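GDSL-like Lipase (Parabacteroides distasonis, PDB 3P94) is a GDSL-like serine hydrolase of the SGNH family, probably an esterase or lipase that may act on lysophospholipids. Local coordinates at residues S55-R67 with V78-N91. Sequence-based numbering, arbitrary orientation.
Sequences SGQTTSEMLVRFR and VVILAGINDIAHNN
In this flavodoxin-like SGNH hydrolase, the GxND motif that follows strand 75-81 (Gly83, Asn85 and Asp86) meets the N-terminus of helix 59-71. Asp86 grips the first turn of that helix: OD1 takes the backbone N of Thr59 on its syn lone pair (2.8 Å), while OD2 receives Thr59 OG1 from above the carboxylate plane (2.7 Å). A chi1 of 60° swings Thr59 OG1 to the carboxylate that the backbone N of Thr59 already meets. With an alanine at Asp86, Thr59 N and OG1 would probably both lose this acceptor, and the water on Thr58 OG1 its second mate. Thr58 and Glu61 form a capping box; Glu61 OE1 accepts Thr58 N and OG1 from opposite faces of its plane. A water joins Thr58 OG1 to Asp86 OD2. Asn85 ND2 donates to Gln57 O (2.9 Å), 39° out of the carbonyl plane, and Asn90 ND2 gives Gly56 O a nearly straight bond (169°), while Asn90 OD1 accepts from Arg131 NH2. The Asn85 side chain also touches the probable Ser-His-Asp triad, consistent with the oxyanion-hole asparagine of SGNH relatives. Farther along, selenomethionine Met62 lays SE against Ala82 CB (3.3 Å), and the Phe66 ring meets Val78 CG1 and Ile80 CD1. Helix 59-71 thus packs over strand 75-81, with Met62 also touching strand 23-29 and Thr59 and Asp86 meeting helix 96-112.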
loop_
_atom_site.group_PDB
_atom_site.type_symbol
_atom_site.label_atom_id
_atom_site.label_comp_id
_atom_site.label_asym_id
_atom_site.label_seq_id
_atom_site.Cartn_x
_atom_site.Cartn_y
_atom_site.Cartn_z
ATOM N N SER A 55 -0.698 -3.887 9.570
ATOM C CA SER A 55 0.114 -5.086 9.397
ATOM C C SER A 55 -0.708 -6.323 9.020
ATOM O O SER A 55 -1.777 -6.536 9.581
ATOM C CB SER A 55 0.896 -5.383 10.668
ATOM O OG SER A 55 1.856 -4.365 10.885
ATOM N N GLY A 56 -0.177 -7.100 8.070
ATOM C CA GLY A 56 -0.743 -8.363 7.607
ATOM C C GLY A 56 -1.958 -8.325 6.702
ATOM O O GLY A 56 -2.404 -9.382 6.243
ATOM N N GLN A 57 -2.501 -7.132 6.425
ATOM C CA GLN A 57 -3.712 -7.014 5.619
ATOM C C GLN A 57 -3.482 -7.284 4.134
ATOM O O GLN A 57 -2.424 -6.964 3.588
ATOM C CB GLN A 57 -4.355 -5.637 5.790
ATOM C CG GLN A 57 -5.031 -5.479 7.148
ATOM C CD GLN A 57 -6.275 -4.625 7.102
ATOM O OE1 GLN A 57 -6.432 -3.751 6.245
ATOM N NE2 GLN A 57 -7.208 -4.885 8.017
ATOM N N THR A 58 -4.497 -7.867 3.499
ATOM C CA THR A 58 -4.511 -8.126 2.065
ATOM C C THR A 58 -5.427 -7.074 1.426
ATOM O O THR A 58 -6.068 -6.294 2.145
ATOM C CB THR A 58 -4.951 -9.566 1.736
ATOM O OG1 THR A 58 -6.376 -9.692 1.833
ATOM C CG2 THR A 58 -4.225 -10.629 2.551
ATOM N N THR A 59 -5.524 -7.079 0.087
ATOM C CA THR A 59 -6.392 -6.131 -0.641
ATOM C C THR A 59 -7.875 -6.335 -0.267
ATOM O O THR A 59 -8.649 -5.389 -0.391
ATOM C CB THR A 59 -6.181 -6.255 -2.146
ATOM O OG1 THR A 59 -6.502 -7.579 -2.556
ATOM C CG2 THR A 59 -4.758 -5.863 -2.589
ATOM N N SER A 60 -8.264 -7.563 0.198
ATOM C CA SER A 60 -9.648 -7.859 0.584
ATOM C C SER A 60 -10.068 -7.048 1.826
ATOM O O SER A 60 -11.098 -6.377 1.770
ATOM C CB SER A 60 -9.849 -9.352 0.810
ATOM O OG SER A 60 -9.826 -10.037 -0.431
ATOM N N GLU A 61 -9.267 -7.064 2.920
ATOM C CA GLU A 61 -9.588 -6.286 4.132
ATOM C C GLU A 61 -9.566 -4.809 3.814
ATOM O O GLU A 61 -10.401 -4.048 4.295
ATOM C CB GLU A 61 -8.624 -6.573 5.295
ATOM C CG GLU A 61 -8.712 -7.995 5.831
ATOM C CD GLU A 61 -7.639 -8.932 5.303
ATOM O OE1 GLU A 61 -7.078 -8.666 4.214
ATOM O OE2 GLU A 61 -7.330 -9.917 6.009
HETATM N N MSE A 62 -8.620 -4.415 2.970
HETATM C CA MSE A 62 -8.458 -3.031 2.579
HETATM C C MSE A 62 -9.664 -2.506 1.809
HETATM O O MSE A 62 -10.119 -1.390 2.099
HETATM C CB MSE A 62 -7.173 -2.882 1.773
HETATM C CG MSE A 62 -5.953 -2.901 2.642
HETATM SE SE MSE A 62 -4.440 -2.516 1.525
HETATM C CE MSE A 62 -3.287 -3.972 2.221
ATOM N N LEU A 63 -10.209 -3.298 0.867
ATOM C CA LEU A 63 -11.402 -2.896 0.106
ATOM C C LEU A 63 -12.601 -2.691 1.066
ATOM O O LEU A 63 -13.362 -1.735 0.903
ATOM C CB LEU A 63 -11.741 -3.941 -0.986
ATOM C CG LEU A 63 -13.039 -3.720 -1.791
ATOM C CD1 LEU A 63 -13.046 -2.353 -2.505
ATOM C CD2 LEU A 63 -13.256 -4.831 -2.799
ATOM N N VAL A 64 -12.734 -3.554 2.083
ATOM C CA VAL A 64 -13.816 -3.467 3.072
ATOM C C VAL A 64 -13.571 -2.268 4.047
ATOM O O VAL A 64 -14.504 -1.529 4.353
ATOM C CB VAL A 64 -13.998 -4.817 3.812
ATOM C CG1 VAL A 64 -14.898 -4.679 5.044
ATOM C CG2 VAL A 64 -14.567 -5.865 2.859
ATOM N N ARG A 65 -12.327 -2.060 4.478
ATOM C CA ARG A 65 -11.915 -0.974 5.385
ATOM C C ARG A 65 -11.878 0.410 4.686
ATOM O O ARG A 65 -11.886 1.444 5.361
ATOM C CB ARG A 65 -10.510 -1.323 5.917
ATOM C CG ARG A 65 -10.011 -0.431 7.013
ATOM C CD ARG A 65 -8.853 -1.035 7.748
ATOM N NE ARG A 65 -7.663 -1.324 6.929
ATOM C CZ ARG A 65 -6.670 -0.470 6.695
ATOM N NH1 ARG A 65 -6.764 0.794 7.088
ATOM N NH2 ARG A 65 -5.584 -0.867 6.051
ATOM N N PHE A 66 -11.812 0.420 3.337
ATOM C CA PHE A 66 -11.675 1.598 2.478
ATOM C C PHE A 66 -12.657 2.722 2.789
ATOM O O PHE A 66 -12.261 3.884 2.775
ATOM C CB PHE A 66 -11.813 1.204 0.992
ATOM C CG PHE A 66 -11.091 2.124 0.038
ATOM C CD1 PHE A 66 -9.704 2.059 -0.102
ATOM C CD2 PHE A 66 -11.793 3.034 -0.738
ATOM C CE1 PHE A 66 -9.032 2.910 -0.983
ATOM C CE2 PHE A 66 -11.119 3.881 -1.624
ATOM C CZ PHE A 66 -9.745 3.809 -1.742
ATOM N N ARG A 67 -13.932 2.392 3.043
ATOM C CA ARG A 67 -14.953 3.406 3.323
ATOM C C ARG A 67 -14.634 4.205 4.626
ATOM O O ARG A 67 -14.690 5.427 4.601
ATOM C CB ARG A 67 -16.345 2.762 3.380
ATOM C CG ARG A 67 -17.483 3.728 3.702
ATOM C CD ARG A 67 -18.820 3.244 3.147
ATOM N NE ARG A 67 -18.746 3.001 1.707
ATOM C CZ ARG A 67 -18.832 3.945 0.772
ATOM N NH1 ARG A 67 -19.065 5.206 1.112
ATOM N NH2 ARG A 67 -18.696 3.629 -0.511
ATOM N N VAL A 78 -5.385 9.352 -2.270
ATOM C CA VAL A 78 -5.080 8.153 -1.496
ATOM C C VAL A 78 -3.863 7.481 -2.167
ATOM O O VAL A 78 -3.817 7.342 -3.396
ATOM C CB VAL A 78 -6.286 7.180 -1.293
ATOM C CG1 VAL A 78 -6.874 6.690 -2.632
ATOM C CG2 VAL A 78 -5.912 6.005 -0.375
ATOM N N VAL A 79 -2.871 7.116 -1.352
ATOM C CA VAL A 79 -1.661 6.432 -1.798
ATOM C C VAL A 79 -1.877 4.980 -1.430
ATOM O O VAL A 79 -2.031 4.675 -0.243
ATOM C CB VAL A 79 -0.379 7.058 -1.180
ATOM C CG1 VAL A 79 0.855 6.211 -1.475
ATOM C CG2 VAL A 79 -0.172 8.473 -1.694
ATOM N N ILE A 80 -1.966 4.090 -2.445
ATOM C CA ILE A 80 -2.226 2.682 -2.169
ATOM C C ILE A 80 -0.986 1.826 -2.449
ATOM O O ILE A 80 -0.490 1.803 -3.568
ATOM C CB ILE A 80 -3.469 2.146 -2.963
ATOM C CG1 ILE A 80 -4.745 2.977 -2.664
ATOM C CG2 ILE A 80 -3.698 0.632 -2.694
ATOM C CD1 ILE A 80 -5.932 2.753 -3.661
ATOM N N LEU A 81 -0.532 1.096 -1.429
ATOM C CA LEU A 81 0.547 0.130 -1.531
ATOM C C LEU A 81 0.016 -1.158 -0.920
ATOM O O LEU A 81 -0.082 -1.273 0.295
ATOM C CB LEU A 81 1.851 0.616 -0.870
ATOM C CG LEU A 81 3.013 -0.415 -0.813
ATOM C CD1 LEU A 81 3.445 -0.862 -2.211
ATOM C CD2 LEU A 81 4.195 0.172 -0.073
ATOM N N ALA A 82 -0.403 -2.094 -1.783
ATOM C CA ALA A 82 -1.061 -3.322 -1.348
ATOM C C ALA A 82 -0.897 -4.462 -2.348
ATOM O O ALA A 82 -0.681 -4.222 -3.530
ATOM C CB ALA A 82 -2.550 -3.040 -1.158
ATOM N N GLY A 83 -1.040 -5.687 -1.853
ATOM C CA GLY A 83 -0.967 -6.885 -2.678
ATOM C C GLY A 83 0.032 -7.935 -2.240
ATOM O O GLY A 83 -0.158 -9.112 -2.564
ATOM N N ILE A 84 1.108 -7.540 -1.519
ATOM C CA ILE A 84 2.127 -8.509 -1.105
ATOM C C ILE A 84 1.550 -9.576 -0.153
ATOM O O ILE A 84 1.917 -10.746 -0.276
ATOM C CB ILE A 84 3.428 -7.857 -0.534
ATOM C CG1 ILE A 84 4.600 -8.858 -0.534
ATOM C CG2 ILE A 84 3.241 -7.284 0.877
ATOM C CD1 ILE A 84 5.036 -9.392 -1.887
ATOM N N ASN A 85 0.645 -9.197 0.766
ATOM C CA ASN A 85 0.090 -10.190 1.699
ATOM C C ASN A 85 -0.917 -11.112 0.990
ATOM O O ASN A 85 -1.094 -12.243 1.423
ATOM C CB ASN A 85 -0.495 -9.537 2.932
ATOM C CG ASN A 85 0.582 -8.878 3.766
ATOM O OD1 ASN A 85 1.659 -9.431 4.024
ATOM N ND2 ASN A 85 0.332 -7.675 4.185
ATOM N N ASP A 86 -1.498 -10.662 -0.139
ATOM C CA ASP A 86 -2.354 -11.511 -0.983
ATOM C C ASP A 86 -1.492 -12.585 -1.655
ATOM O O ASP A 86 -1.915 -13.733 -1.765
ATOM C CB ASP A 86 -3.044 -10.683 -2.074
ATOM C CG ASP A 86 -3.988 -9.616 -1.591
ATOM O OD1 ASP A 86 -3.500 -8.590 -1.057
ATOM O OD2 ASP A 86 -5.219 -9.792 -1.766
ATOM N N ILE A 87 -0.275 -12.196 -2.101
ATOM C CA ILE A 87 0.701 -13.104 -2.738
ATOM C C ILE A 87 1.179 -14.124 -1.677
ATOM O O ILE A 87 1.371 -15.300 -1.995
ATOM C CB ILE A 87 1.868 -12.303 -3.420
ATOM C CG1 ILE A 87 1.315 -11.458 -4.603
ATOM C CG2 ILE A 87 3.002 -13.241 -3.918
ATOM C CD1 ILE A 87 2.286 -10.420 -5.234
ATOM N N ALA A 88 1.275 -13.692 -0.411
ATOM C CA ALA A 88 1.660 -14.574 0.703
ATOM C C ALA A 88 0.466 -15.427 1.215
ATOM O O ALA A 88 0.660 -16.279 2.093
ATOM C CB ALA A 88 2.240 -13.748 1.836
ATOM N N HIS A 89 -0.751 -15.199 0.665
ATOM C CA HIS A 89 -2.011 -15.871 1.024
ATOM C C HIS A 89 -2.378 -15.659 2.505
ATOM O O HIS A 89 -2.862 -16.594 3.157
ATOM C CB HIS A 89 -1.980 -17.380 0.713
ATOM C CG HIS A 89 -1.861 -17.758 -0.728
ATOM N ND1 HIS A 89 -1.996 -16.838 -1.765
ATOM C CD2 HIS A 89 -1.613 -18.970 -1.251
ATOM C CE1 HIS A 89 -1.807 -17.529 -2.874
ATOM N NE2 HIS A 89 -1.557 -18.805 -2.609
ATOM N N ASN A 90 -2.180 -14.432 3.031
ATOM C CA ASN A 90 -2.513 -14.124 4.432
ATOM C C ASN A 90 -4.004 -14.320 4.727
ATOM O O ASN A 90 -4.355 -14.700 5.843
ATOM C CB ASN A 90 -2.102 -12.699 4.801
ATOM C CG ASN A 90 -0.647 -12.551 5.152
ATOM O OD1 ASN A 90 0.191 -13.382 4.808
ATOM N ND2 ASN A 90 -0.315 -11.470 5.822
ATOM N N ASN A 91 -4.873 -14.045 3.738
ATOM C CA ASN A 91 -6.316 -14.219 3.892
ATOM C C ASN A 91 -6.779 -15.442 3.075
ATOM O O ASN A 91 -7.927 -15.511 2.618
ATOM C CB ASN A 91 -7.086 -12.938 3.492
ATOM C CG ASN A 91 -8.539 -12.985 3.910
ATOM O OD1 ASN A 91 -8.865 -13.288 5.053
ATOM N ND2 ASN A 91 -9.445 -12.793 2.969
HETATM O O HOH W 1 -0.948 -6.563 1.079
HETATM O O HOH W 2 -6.477 -11.648 -0.135
HETATM O O HOH W 3 -9.078 -12.575 0.070
#